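Local coordinates for uncharacterized protein (Chaetomium thermophilum, PDB 3LPZ) that belongs to the GET4 family and probably acts in tail-anchored protein biogenesis as an alpha-solenoid that binds Get5, at residues 245-250 / 279-284; 186-191 / 275-280; 241-246 / 271-276; 197-202 / 285-290. All coordinates share one frame; numbering follows the deposited sequence.

Interaction 1: 245-250 / 279-284; sequences LNFISM and GIWDTA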
loop_
_atom_site.group_PDB
_atom_site.type_symbol
_atom_site.label_atom_id
_atom_site.label_comp_id
_atom_site.label_asym_id
_atom_site.label_seq_id
_atom_site.Cartn_x
_atom_site.Cartn_y
_atom_site.Cartn_z
ATOM N N LEU A 245 -1.631 21.698 -7.726
ATOM C CA LEU A 245 -0.925 20.693 -8.515
ATOM C C LEU A 245 0.479 21.242 -8.877
ATOM O O LEU A 245 1.485 20.502 -8.929
ATOM C CB LEU A 245 -1.733 20.356 -9.760
ATOM C CG LEU A 245 -2.020 18.875 -9.973
ATOM C CD1 LEU A 245 -2.869 18.621 -11.244
ATOM C CD2 LEU A 245 -0.711 18.092 -10.022
ATOM N N ASN A 246 0.536 22.542 -9.131
ATOM C CA ASN A 246 1.814 23.209 -9.370
ATOM C C ASN A 246 2.706 23.178 -8.151
ATOM O O ASN A 246 3.896 22.937 -8.270
ATOM C CB ASN A 246 1.580 24.647 -9.841
ATOM C CG ASN A 246 0.769 24.681 -11.115
ATOM O OD1 ASN A 246 0.822 23.729 -11.902
ATOM N ND2 ASN A 246 0.008 25.751 -11.322
ATOM N N PHE A 247 2.114 23.366 -6.973
ATOM C CA PHE A 247 2.829 23.177 -5.725
ATOM C C PHE A 247 3.462 21.779 -5.634
ATOM O O PHE A 247 4.651 21.634 -5.301
ATOM C CB PHE A 247 1.863 23.364 -4.548
ATOM C CG PHE A 247 2.466 23.016 -3.225
ATOM C CD1 PHE A 247 3.299 23.922 -2.567
ATOM C CD2 PHE A 247 2.203 21.782 -2.631
ATOM C CE1 PHE A 247 3.861 23.606 -1.307
ATOM C CE2 PHE A 247 2.768 21.448 -1.391
ATOM C CZ PHE A 247 3.598 22.366 -0.727
ATOM N N ILE A 248 2.657 20.756 -5.906
ATOM C CA ILE A 248 3.151 19.378 -5.946
ATOM C C ILE A 248 4.288 19.182 -6.969
ATOM O O ILE A 248 5.316 18.594 -6.625
ATOM C CB ILE A 248 2.021 18.360 -6.232
ATOM C CG1 ILE A 248 0.990 18.357 -5.092
ATOM C CG2 ILE A 248 2.613 16.950 -6.494
ATOM C CD1 ILE A 248 -0.341 17.662 -5.513
ATOM N N SER A 249 4.103 19.660 -8.205
ATOM C CA SER A 249 5.165 19.550 -9.228
ATOM C C SER A 249 6.467 20.184 -8.768
ATOM O O SER A 249 7.507 19.593 -8.942
ATOM C CB SER A 249 4.777 20.216 -10.555
ATOM O OG SER A 249 3.568 19.703 -11.051
ATOM N N MET A 250 6.398 21.397 -8.223
ATOM C CA MET A 250 7.609 22.086 -7.751
ATOM C C MET A 250 8.202 21.468 -6.475
ATOM O O MET A 250 9.409 21.485 -6.266
ATOM C CB MET A 250 7.343 23.584 -7.520
ATOM C CG MET A 250 6.766 24.308 -8.689
ATOM S SD MET A 250 7.903 24.351 -10.070
ATOM C CE MET A 250 9.182 25.415 -9.435
ATOM N N GLY A 279 -5.747 21.616 6.973
ATOM C CA GLY A 279 -4.801 20.745 7.665
ATOM C C GLY A 279 -4.503 19.376 7.095
ATOM O O GLY A 279 -3.638 18.669 7.640
ATOM N N ILE A 280 -5.177 18.973 6.016
ATOM C CA ILE A 280 -5.055 17.571 5.590
ATOM C C ILE A 280 -3.663 17.186 5.075
ATOM O O ILE A 280 -3.357 15.996 4.988
ATOM C CB ILE A 280 -6.129 17.099 4.552
ATOM C CG1 ILE A 280 -6.016 17.904 3.238
ATOM C CG2 ILE A 280 -7.565 17.072 5.199
ATOM C CD1 ILE A 280 -6.896 17.353 2.071
ATOM N N TRP A 281 -2.847 18.167 4.699
ATOM C CA TRP A 281 -1.459 17.857 4.278
ATOM C C TRP A 281 -0.397 18.200 5.326
ATOM O O TRP A 281 0.795 18.032 5.056
ATOM C CB TRP A 281 -1.061 18.565 2.976
ATOM C CG TRP A 281 -1.833 18.186 1.740
ATOM C CD1 TRP A 281 -2.823 17.237 1.623
ATOM C CD2 TRP A 281 -1.666 18.753 0.432
ATOM N NE1 TRP A 281 -3.290 17.193 0.320
ATOM C CE2 TRP A 281 -2.596 18.110 -0.430
ATOM C CE3 TRP A 281 -0.832 19.751 -0.093
ATOM C CZ2 TRP A 281 -2.707 18.436 -1.783
ATOM C CZ3 TRP A 281 -0.941 20.068 -1.452
ATOM C CH2 TRP A 281 -1.867 19.418 -2.277
ATOM N N ASP A 282 -0.811 18.701 6.494
ATOM C CA ASP A 282 0.113 19.340 7.445
ATOM C C ASP A 282 1.167 18.369 7.964
ATOM O O ASP A 282 2.358 18.670 7.945
ATOM C CB ASP A 282 -0.638 19.916 8.652
ATOM C CG ASP A 282 -1.327 21.232 8.364
ATOM O OD1 ASP A 282 -1.066 21.866 7.312
ATOM O OD2 ASP A 282 -2.141 21.632 9.232
ATOM N N THR A 283 0.732 17.202 8.434
ATOM C CA THR A 283 1.675 16.219 8.978
ATOM C C THR A 283 2.607 15.666 7.892
ATOM O O THR A 283 3.823 15.499 8.123
ATOM C CB THR A 283 0.933 15.083 9.700
ATOM O OG1 THR A 283 0.191 15.647 10.781
ATOM C CG2 THR A 283 1.911 14.057 10.272
ATOM N N ALA A 284 2.037 15.390 6.715
ATOM C CA ALA A 284 2.820 14.962 5.555
ATOM C C ALA A 284 3.894 15.989 5.187
ATOM O O ALA A 284 5.036 15.622 4.920
ATOM C CB ALA A 284 1.921 14.692 4.346
#
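Within the alpha-solenoid, Trp281 just ahead of helix 282-293 reaches over to helix 243-256, where it touches Phe247 and Ile248. The backbones stay well apart, with the CA atoms of Ile248 and Trp281 11.3 Å from each other, which makes the long indole the bridge. Its six-membered ring does the touching. Trp281 CZ3 lies 3.8 Å from Phe247 CD2, and that phenyl carbon sits at the indole edge, near the indole plane. The neighbouring corner, Trp281 CH2, lies 4.0 Å from Ile248 CD1, the two side chains running at roughly a right angle. Phe247 is thrown across because its CG is trans to the backbone N (chi1 173°), and it passes the indole in the reverse direction. The touching atoms are all carbon and no hydrogen bond links the segments, so the contact is apolar; all three residues are also buried. Replacing Trp281 with an alanine would probably leave Phe247 CD2 and Ile248 CD1 without their partner and open a gap between helix 243-256 and the chain leading into helix 282-293. Helix 186-199 closes another flank, where Ala191 touches both Ile248 and Trp281, while Leu266 of helix 260-269 packs on Phe247.

Interaction 2: 186-191 / 275-280; sequences APLYCA and NELNGI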
loop_
_atom_site.group_PDB
_atom_site.type_symbol
_atom_site.label_atom_id
_atom_site.label_comp_id
_atom_site.label_asym_id
_atom_site.label_seq_id
_atom_site.Cartn_x
_atom_site.Cartn_y
_atom_site.Cartn_z
ATOM N N ALA A 186 -8.576 17.783 -8.409
ATOM C CA ALA A 186 -7.426 17.031 -9.005
ATOM C C ALA A 186 -6.143 16.971 -8.128
ATOM O O ALA A 186 -5.601 15.892 -7.957
ATOM C CB ALA A 186 -7.090 17.484 -10.420
ATOM N N PRO A 187 -5.680 18.122 -7.552
ATOM C CA PRO A 187 -4.439 18.086 -6.748
ATOM C C PRO A 187 -4.547 17.232 -5.486
ATOM O O PRO A 187 -3.539 16.679 -5.039
ATOM C CB PRO A 187 -4.217 19.557 -6.348
ATOM C CG PRO A 187 -5.151 20.369 -7.296
ATOM C CD PRO A 187 -6.283 19.476 -7.583
ATOM N N LEU A 188 -5.754 17.114 -4.920
ATOM C CA LEU A 188 -5.964 16.302 -3.712
ATOM C C LEU A 188 -5.744 14.812 -3.990
ATOM O O LEU A 188 -5.168 14.104 -3.182
ATOM C CB LEU A 188 -7.364 16.526 -3.133
ATOM C CG LEU A 188 -7.636 17.745 -2.227
ATOM C CD1 LEU A 188 -6.789 18.969 -2.512
ATOM C CD2 LEU A 188 -9.165 18.059 -2.181
ATOM N N TYR A 189 -6.211 14.342 -5.134
ATOM C CA TYR A 189 -6.038 12.948 -5.501
ATOM C C TYR A 189 -4.639 12.690 -5.978
ATOM O O TYR A 189 -4.064 11.635 -5.679
ATOM C CB TYR A 189 -7.087 12.512 -6.528
ATOM C CG TYR A 189 -8.473 12.494 -5.899
ATOM C CD1 TYR A 189 -8.903 11.394 -5.145
ATOM C CD2 TYR A 189 -9.317 13.611 -5.979
ATOM C CE1 TYR A 189 -10.168 11.389 -4.530
ATOM C CE2 TYR A 189 -10.574 13.608 -5.374
ATOM C CZ TYR A 189 -10.986 12.499 -4.653
ATOM O OH TYR A 189 -12.211 12.503 -4.044
ATOM N N CYS A 190 -4.053 13.670 -6.657
ATOM C CA CYS A 190 -2.656 13.538 -7.039
ATOM C C CYS A 190 -1.776 13.386 -5.785
ATOM O O CYS A 190 -0.895 12.510 -5.753
ATOM C CB CYS A 190 -2.211 14.733 -7.907
ATOM S SG CYS A 190 -0.582 14.502 -8.611
ATOM N N ALA A 191 -2.058 14.199 -4.754
ATOM C CA ALA A 191 -1.304 14.178 -3.506
ATOM C C ALA A 191 -1.406 12.837 -2.796
ATOM O O ALA A 191 -0.433 12.394 -2.247
ATOM C CB ALA A 191 -1.706 15.316 -2.578
ATOM N N ASN A 275 -3.876 26.805 2.933
ATOM C CA ASN A 275 -4.728 27.112 4.091
ATOM C C ASN A 275 -6.156 26.618 3.897
ATOM O O ASN A 275 -6.813 26.237 4.862
ATOM C CB ASN A 275 -4.718 28.630 4.412
ATOM C CG ASN A 275 -3.520 29.057 5.263
ATOM O OD1 ASN A 275 -2.725 28.225 5.723
ATOM N ND2 ASN A 275 -3.389 30.365 5.485
ATOM N N GLU A 276 -6.627 26.616 2.652
ATOM C CA GLU A 276 -7.952 26.110 2.314
ATOM C C GLU A 276 -8.124 24.600 2.533
ATOM O O GLU A 276 -9.247 24.098 2.497
ATOM C CB GLU A 276 -8.286 26.442 0.854
ATOM C CG GLU A 276 -8.401 27.936 0.562
ATOM C CD GLU A 276 -8.830 28.240 -0.879
ATOM O OE1 GLU A 276 -9.060 27.303 -1.671
ATOM O OE2 GLU A 276 -8.944 29.438 -1.218
ATOM N N LEU A 277 -7.021 23.875 2.741
ATOM C CA LEU A 277 -7.062 22.422 2.870
ATOM C C LEU A 277 -7.475 21.996 4.289
ATOM O O LEU A 277 -7.686 20.806 4.567
ATOM C CB LEU A 277 -5.678 21.839 2.539
ATOM C CG LEU A 277 -5.337 21.319 1.135
ATOM C CD1 LEU A 277 -6.144 21.979 0.058
ATOM C CD2 LEU A 277 -3.841 21.402 0.866
ATOM N N ASN A 278 -7.546 22.994 5.168
ATOM C CA ASN A 278 -7.778 22.835 6.611
ATOM C C ASN A 278 -7.056 21.641 7.241
ATOM O O ASN A 278 -7.624 20.794 7.936
ATOM C CB ASN A 278 -9.259 23.037 7.028
ATOM C CG ASN A 278 -10.063 21.755 7.067
ATOM O OD1 ASN A 278 -10.088 20.992 6.108
ATOM N ND2 ASN A 278 -10.760 21.533 8.178
ATOM N N GLY A 279 -5.747 21.616 6.973
ATOM C CA GLY A 279 -4.801 20.745 7.665
ATOM C C GLY A 279 -4.503 19.376 7.095
ATOM O O GLY A 279 -3.638 18.669 7.640
ATOM N N ILE A 280 -5.177 18.973 6.016
ATOM C CA ILE A 280 -5.055 17.571 5.590
ATOM C C ILE A 280 -3.663 17.186 5.075
ATOM O O ILE A 280 -3.357 15.996 4.988
ATOM C CB ILE A 280 -6.129 17.099 4.552
ATOM C CG1 ILE A 280 -6.016 17.904 3.238
ATOM C CG2 ILE A 280 -7.565 17.072 5.199
ATOM C CD1 ILE A 280 -6.896 17.353 2.071
#
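Leu188 and Leu277 meet methyl to methyl, CD1 of Leu188 lying 4.0 Å from CD1 of Leu277, as the two side chains run antiparallel and pass alongside one another. A looser touch is added by Ile280, whose CD1 stands 4.4 Å from CG of Leu188. One leucine on the helix thus serves two apolar residues of the opposing loop. With chi1 at -82°, the first torsion of Leu188 swings CG and its two methyls toward the loop, although its CB does not head straight over. The backbones remain 9.1 Å apart between the CA atoms of Leu188 and Leu277. In fold terms, the first turns of helix 186-199 meet the connection between helices 271-275 and 282-293 of the solenoid. That connection is folded by two successive turns: type I from Asn275 to Asn278, then type I' from Leu277 to Ile280. Each is closed by a weak backbone bond, the second from Ile280 N to Leu277 O at 3.4 Å. The type I' turn places Asn278 and Gly279 at positive phi and returns the chain, bringing Leu277 and Ile280 to the same leucine. Farther out, Leu244 of helix 243-256 touches both Pro187 and Leu277.

Interaction 3: 241-246 / 271-276; sequences SLPLLN and EANLNE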
loop_
_atom_site.group_PDB
_atom_site.type_symbol
_atom_site.label_atom_id
_atom_site.label_comp_id
_atom_site.label_asym_id
_atom_site.label_seq_id
_atom_site.Cartn_x
_atom_site.Cartn_y
_atom_site.Cartn_z
ATOM N N SER A 241 -4.654 26.587 -14.049
ATOM C CA SER A 241 -5.915 26.613 -13.297
ATOM C C SER A 241 -5.888 25.758 -12.038
ATOM O O SER A 241 -6.885 25.698 -11.324
ATOM C CB SER A 241 -7.073 26.144 -14.171
ATOM O OG SER A 241 -6.859 24.788 -14.518
ATOM N N LEU A 242 -4.775 25.068 -11.773
ATOM C CA LEU A 242 -4.711 24.143 -10.632
ATOM C C LEU A 242 -3.446 24.434 -9.801
ATOM O O LEU A 242 -2.479 23.669 -9.834
ATOM C CB LEU A 242 -4.770 22.691 -11.115
ATOM C CG LEU A 242 -6.056 22.233 -11.841
ATOM C CD1 LEU A 242 -5.854 20.884 -12.536
ATOM C CD2 LEU A 242 -7.266 22.171 -10.892
ATOM N N PRO A 243 -3.443 25.565 -9.072
ATOM C CA PRO A 243 -2.237 25.975 -8.314
ATOM C C PRO A 243 -1.621 24.902 -7.380
ATOM O O PRO A 243 -0.398 24.847 -7.240
ATOM C CB PRO A 243 -2.714 27.174 -7.479
ATOM C CG PRO A 243 -4.167 27.371 -7.762
ATOM C CD PRO A 243 -4.525 26.564 -8.988
ATOM N N LEU A 244 -2.437 24.099 -6.702
ATOM C CA LEU A 244 -1.879 23.111 -5.773
ATOM C C LEU A 244 -1.218 21.950 -6.496
ATOM O O LEU A 244 -0.374 21.247 -5.938
ATOM C CB LEU A 244 -2.951 22.550 -4.836
ATOM C CG LEU A 244 -3.312 23.432 -3.635
ATOM C CD1 LEU A 244 -4.338 22.675 -2.768
ATOM C CD2 LEU A 244 -2.074 23.857 -2.842
ATOM N N LEU A 245 -1.631 21.698 -7.726
ATOM C CA LEU A 245 -0.925 20.693 -8.515
ATOM C C LEU A 245 0.479 21.242 -8.877
ATOM O O LEU A 245 1.485 20.502 -8.929
ATOM C CB LEU A 245 -1.733 20.356 -9.760
ATOM C CG LEU A 245 -2.020 18.875 -9.973
ATOM C CD1 LEU A 245 -2.869 18.621 -11.244
ATOM C CD2 LEU A 245 -0.711 18.092 -10.022
ATOM N N ASN A 246 0.536 22.542 -9.131
ATOM C CA ASN A 246 1.814 23.209 -9.370
ATOM C C ASN A 246 2.706 23.178 -8.151
ATOM O O ASN A 246 3.896 22.937 -8.270
ATOM C CB ASN A 246 1.580 24.647 -9.841
ATOM C CG ASN A 246 0.769 24.681 -11.115
ATOM O OD1 ASN A 246 0.822 23.729 -11.902
ATOM N ND2 ASN A 246 0.008 25.751 -11.322
ATOM N N GLU A 271 0.728 29.656 0.392
ATOM C CA GLU A 271 0.101 29.737 1.720
ATOM C C GLU A 271 -1.416 29.814 1.650
ATOM O O GLU A 271 -2.082 29.026 2.315
ATOM C CB GLU A 271 0.672 30.884 2.578
ATOM C CG GLU A 271 0.135 30.887 3.999
ATOM C CD GLU A 271 0.652 32.039 4.862
ATOM O OE1 GLU A 271 1.344 32.942 4.333
ATOM O OE2 GLU A 271 0.344 32.044 6.080
ATOM N N ALA A 272 -1.973 30.716 0.832
ATOM C CA ALA A 272 -3.442 30.843 0.792
ATOM C C ALA A 272 -4.112 29.547 0.325
ATOM O O ALA A 272 -5.113 29.101 0.916
ATOM C CB ALA A 272 -3.895 32.033 -0.075
ATOM N N ASN A 273 -3.553 28.947 -0.727
ATOM C CA ASN A 273 -4.116 27.723 -1.314
ATOM C C ASN A 273 -4.045 26.575 -0.334
ATOM O O ASN A 273 -4.995 25.792 -0.208
ATOM C CB ASN A 273 -3.373 27.325 -2.596
ATOM C CG ASN A 273 -3.187 28.491 -3.554
ATOM O OD1 ASN A 273 -3.961 28.666 -4.492
ATOM N ND2 ASN A 273 -2.174 29.302 -3.306
ATOM N N LEU A 274 -2.905 26.468 0.348
ATOM C CA LEU A 274 -2.700 25.396 1.326
ATOM C C LEU A 274 -3.633 25.555 2.522
ATOM O O LEU A 274 -4.132 24.568 3.040
ATOM C CB LEU A 274 -1.239 25.356 1.785
ATOM C CG LEU A 274 -0.205 24.891 0.748
ATOM C CD1 LEU A 274 1.231 25.257 1.191
ATOM C CD2 LEU A 274 -0.341 23.390 0.469
ATOM N N ASN A 275 -3.876 26.805 2.933
ATOM C CA ASN A 275 -4.728 27.112 4.091
ATOM C C ASN A 275 -6.156 26.618 3.897
ATOM O O ASN A 275 -6.813 26.237 4.862
ATOM C CB ASN A 275 -4.718 28.630 4.412
ATOM C CG ASN A 275 -3.520 29.057 5.263
ATOM O OD1 ASN A 275 -2.725 28.225 5.723
ATOM N ND2 ASN A 275 -3.389 30.365 5.485
ATOM N N GLU A 276 -6.627 26.616 2.652
ATOM C CA GLU A 276 -7.952 26.110 2.314
ATOM C C GLU A 276 -8.124 24.600 2.533
ATOM O O GLU A 276 -9.247 24.098 2.497
ATOM C CB GLU A 276 -8.286 26.442 0.854
ATOM C CG GLU A 276 -8.401 27.936 0.562
ATOM C CD GLU A 276 -8.830 28.240 -0.879
ATOM O OE1 GLU A 276 -9.060 27.303 -1.671
ATOM O OE2 GLU A 276 -8.944 29.438 -1.218
#
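Leu244 and Asn273 bring two helices of the alpha-solenoid together: the start of helix 243-256 and the short helix 271-275, whose CA atoms approach to 6.8 Å at this pair. The well-packed part centres on Leu244, which is buried. Its CD2 rests 3.7 Å from Asn273 CB and 3.8 Å from Leu274 CD2, so a single methyl packs against two consecutive residues of the other helix. The branch carbon takes part as well, Leu244 CG lying 4.0 Å from Asn273 CB. The leucine passes alongside Asn273 in the reverse direction while meeting Leu274 at a slant. Leu274 in turn touches Trp281, which ties this apolar side of the contact to the chain leading into helix 282-293. The Pro243 side is more accessible to solvent, although its approach to the other helix is no longer in distance. Pro243 is partly exposed and has 27 Å² of its surface buried by the facing segment, against 64 Å² for Leu244. Here a polar atom replaces the methyl: the proline ring and the asparagine side chain cross at about a right angle, and no hydrogen bond spans the segments. The meeting is one of ring carbons with an amide oxygen, Asn273 OD1 lying 3.6 Å from Pro243 CB and 3.5 Å from Pro243 CG.

Interaction 4: 197-202 / 285-290; sequences YLLVAN and LELIAE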
loop_
_atom_site.group_PDB
_atom_site.type_symbol
_atom_site.label_atom_id
_atom_site.label_comp_id
_atom_site.label_asym_id
_atom_site.label_seq_id
_atom_site.Cartn_x
_atom_site.Cartn_y
_atom_site.Cartn_z
ATOM N N TYR A 197 4.407 8.162 -1.200
ATOM C CA TYR A 197 5.698 7.649 -1.673
ATOM C C TYR A 197 6.877 8.459 -1.163
ATOM O O TYR A 197 7.896 7.860 -0.795
ATOM C CB TYR A 197 5.763 7.526 -3.203
ATOM C CG TYR A 197 4.992 6.327 -3.708
ATOM C CD1 TYR A 197 5.312 5.030 -3.275
ATOM C CD2 TYR A 197 3.964 6.485 -4.640
ATOM C CE1 TYR A 197 4.605 3.902 -3.770
ATOM C CE2 TYR A 197 3.265 5.367 -5.155
ATOM C CZ TYR A 197 3.585 4.089 -4.690
ATOM O OH TYR A 197 2.878 3.013 -5.162
ATOM N N LEU A 198 6.743 9.794 -1.132
ATOM C CA LEU A 198 7.772 10.638 -0.522
ATOM C C LEU A 198 7.962 10.275 0.959
ATOM O O LEU A 198 9.089 10.179 1.428
ATOM C CB LEU A 198 7.440 12.135 -0.659
ATOM C CG LEU A 198 7.528 12.727 -2.065
ATOM C CD1 LEU A 198 7.173 14.236 -2.029
ATOM C CD2 LEU A 198 8.904 12.460 -2.704
ATOM N N LEU A 199 6.858 10.052 1.677
ATOM C CA LEU A 199 6.923 9.680 3.100
ATOM C C LEU A 199 7.639 8.351 3.399
ATOM O O LEU A 199 8.163 8.178 4.492
ATOM C CB LEU A 199 5.522 9.662 3.726
ATOM C CG LEU A 199 4.828 11.031 3.837
ATOM C CD1 LEU A 199 3.376 10.840 4.386
ATOM C CD2 LEU A 199 5.612 11.986 4.716
ATOM N N VAL A 200 7.640 7.411 2.463
ATOM C CA VAL A 200 8.394 6.150 2.648
ATOM C C VAL A 200 9.706 6.211 1.858
ATOM O O VAL A 200 10.272 5.178 1.492
ATOM C CB VAL A 200 7.552 4.884 2.282
ATOM C CG1 VAL A 200 6.373 4.765 3.248
ATOM C CG2 VAL A 200 7.054 4.934 0.813
ATOM N N ALA A 201 10.141 7.438 1.562
ATOM C CA ALA A 201 11.468 7.705 0.989
ATOM C C ALA A 201 11.645 7.036 -0.368
ATOM O O ALA A 201 12.722 6.516 -0.681
ATOM C CB ALA A 201 12.573 7.259 1.988
ATOM N N ASN A 202 10.583 7.043 -1.180
ATOM C CA ASN A 202 10.632 6.465 -2.494
ATOM C C ASN A 202 10.310 7.554 -3.532
ATOM O O ASN A 202 9.193 7.666 -4.002
ATOM C CB ASN A 202 9.627 5.312 -2.593
ATOM C CG ASN A 202 9.881 4.421 -3.813
ATOM O OD1 ASN A 202 10.573 4.822 -4.741
ATOM N ND2 ASN A 202 9.297 3.217 -3.814
ATOM N N LEU A 285 3.520 17.269 5.142
ATOM C CA LEU A 285 4.468 18.305 4.720
ATOM C C LEU A 285 5.566 18.508 5.755
ATOM O O LEU A 285 6.713 18.733 5.401
ATOM C CB LEU A 285 3.755 19.624 4.427
ATOM C CG LEU A 285 2.954 19.608 3.126
ATOM C CD1 LEU A 285 2.134 20.862 2.998
ATOM C CD2 LEU A 285 3.880 19.402 1.889
ATOM N N GLU A 286 5.201 18.423 7.026
ATOM C CA GLU A 286 6.184 18.482 8.128
ATOM C C GLU A 286 7.210 17.368 8.030
ATOM O O GLU A 286 8.406 17.603 8.180
ATOM C CB GLU A 286 5.479 18.353 9.464
ATOM C CG GLU A 286 4.893 19.644 9.959
ATOM C CD GLU A 286 4.185 19.463 11.277
ATOM O OE1 GLU A 286 4.677 18.685 12.134
ATOM O OE2 GLU A 286 3.129 20.091 11.445
ATOM N N LEU A 287 6.736 16.151 7.785
ATOM C CA LEU A 287 7.642 14.996 7.661
ATOM C C LEU A 287 8.535 15.114 6.431
ATOM O O LEU A 287 9.732 14.811 6.493
ATOM C CB LEU A 287 6.876 13.669 7.657
ATOM C CG LEU A 287 6.529 13.127 9.042
ATOM C CD1 LEU A 287 5.600 11.941 8.920
ATOM C CD2 LEU A 287 7.781 12.721 9.836
ATOM N N ILE A 288 7.951 15.580 5.332
ATOM C CA ILE A 288 8.695 15.848 4.108
ATOM C C ILE A 288 9.764 16.944 4.285
ATOM O O ILE A 288 10.891 16.773 3.840
ATOM C CB ILE A 288 7.708 16.176 2.935
ATOM C CG1 ILE A 288 7.004 14.878 2.473
ATOM C CG2 ILE A 288 8.441 16.891 1.762
ATOM C CD1 ILE A 288 5.791 15.094 1.572
ATOM N N ALA A 289 9.406 18.064 4.926
ATOM C CA ALA A 289 10.387 19.115 5.271
ATOM C C ALA A 289 11.547 18.585 6.123
ATOM O O ALA A 289 12.700 18.982 5.925
ATOM C CB ALA A 289 9.718 20.313 6.005
ATOM N N GLU A 290 11.240 17.718 7.081
ATOM C CA GLU A 290 12.294 17.049 7.842
ATOM C C GLU A 290 13.139 16.089 6.998
ATOM O O GLU A 290 14.369 16.181 7.015
ATOM C CB GLU A 290 11.714 16.355 9.066
ATOM C CG GLU A 290 12.752 15.825 10.068
ATOM C CD GLU A 290 12.079 15.155 11.261
ATOM O OE1 GLU A 290 11.735 13.955 11.184
ATOM O OE2 GLU A 290 11.867 15.839 12.278
#
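Leu199 and Ile288 share the same first torsion: CG of the leucine (chi1 -67°) and CG1 of the isoleucine (chi1 -74°) each lie on the far side of the CA-CB bond from the carbonyl carbon, which sends both side chains to the interface of two helices of the alpha-solenoid. Here the C-terminal end of helix 186-199 packs on helix 282-293, the CA atoms of Leu199 and Ile288 being 6.5 Å apart. Leu199 CD2 meets two residues, 3.6 Å from Leu287 CB and 3.9 Å from Ile288 CG1, and its side chain crosses both at about a right angle. On the buried side, Ile288 CD1 abuts Leu198 CD1 at 4.0 Å, where the two side chains run at a slant. An alanine in place of Ile288 is likely to leave Leu198 CD1 without its methyl partner and Leu199 CD2 supported by Leu287 alone across this contact. Just beyond the leucines the helix ends in a Schellman motif, with Ala201 at positive phi as the C-prime residue. The next helix, 203-220, starts at once, capped by Asn202 through OD1 to Ala205 N. Leu198 also touches Leu252 of helix 243-256, and its carbonyl oxygen is hydrogen-bonded to Tyr292 OH. The bonds that define the Schellman turn are Asn202 N to Tyr197 O at 2.8 Å and Ala201 N to Leu198 O at 2.9 Å.

From the N terminus, helix 186-199 opens two long loops: its start is closed by 275-280 in interaction 2, its end by 285-290 in interaction 4. Because these segments alternate, the two loops cross, and their centres lie about 16 Å apart. Helix 243-256 then starts two shorter loops, closed by 271-276 in interaction 3 and by 279-284 in interaction 1; both nest inside the loop of interaction 4. Interactions 1, 2 and 3 touch one another, interactions 2 and 3 for instance with Cys190 SG 3.9 Å from Leu245 CD2, whereas interaction 4 touches interaction 1 alone. Together they tie helices 186-199, 243-256, 271-275 and 282-293 into one packed part of the solenoid.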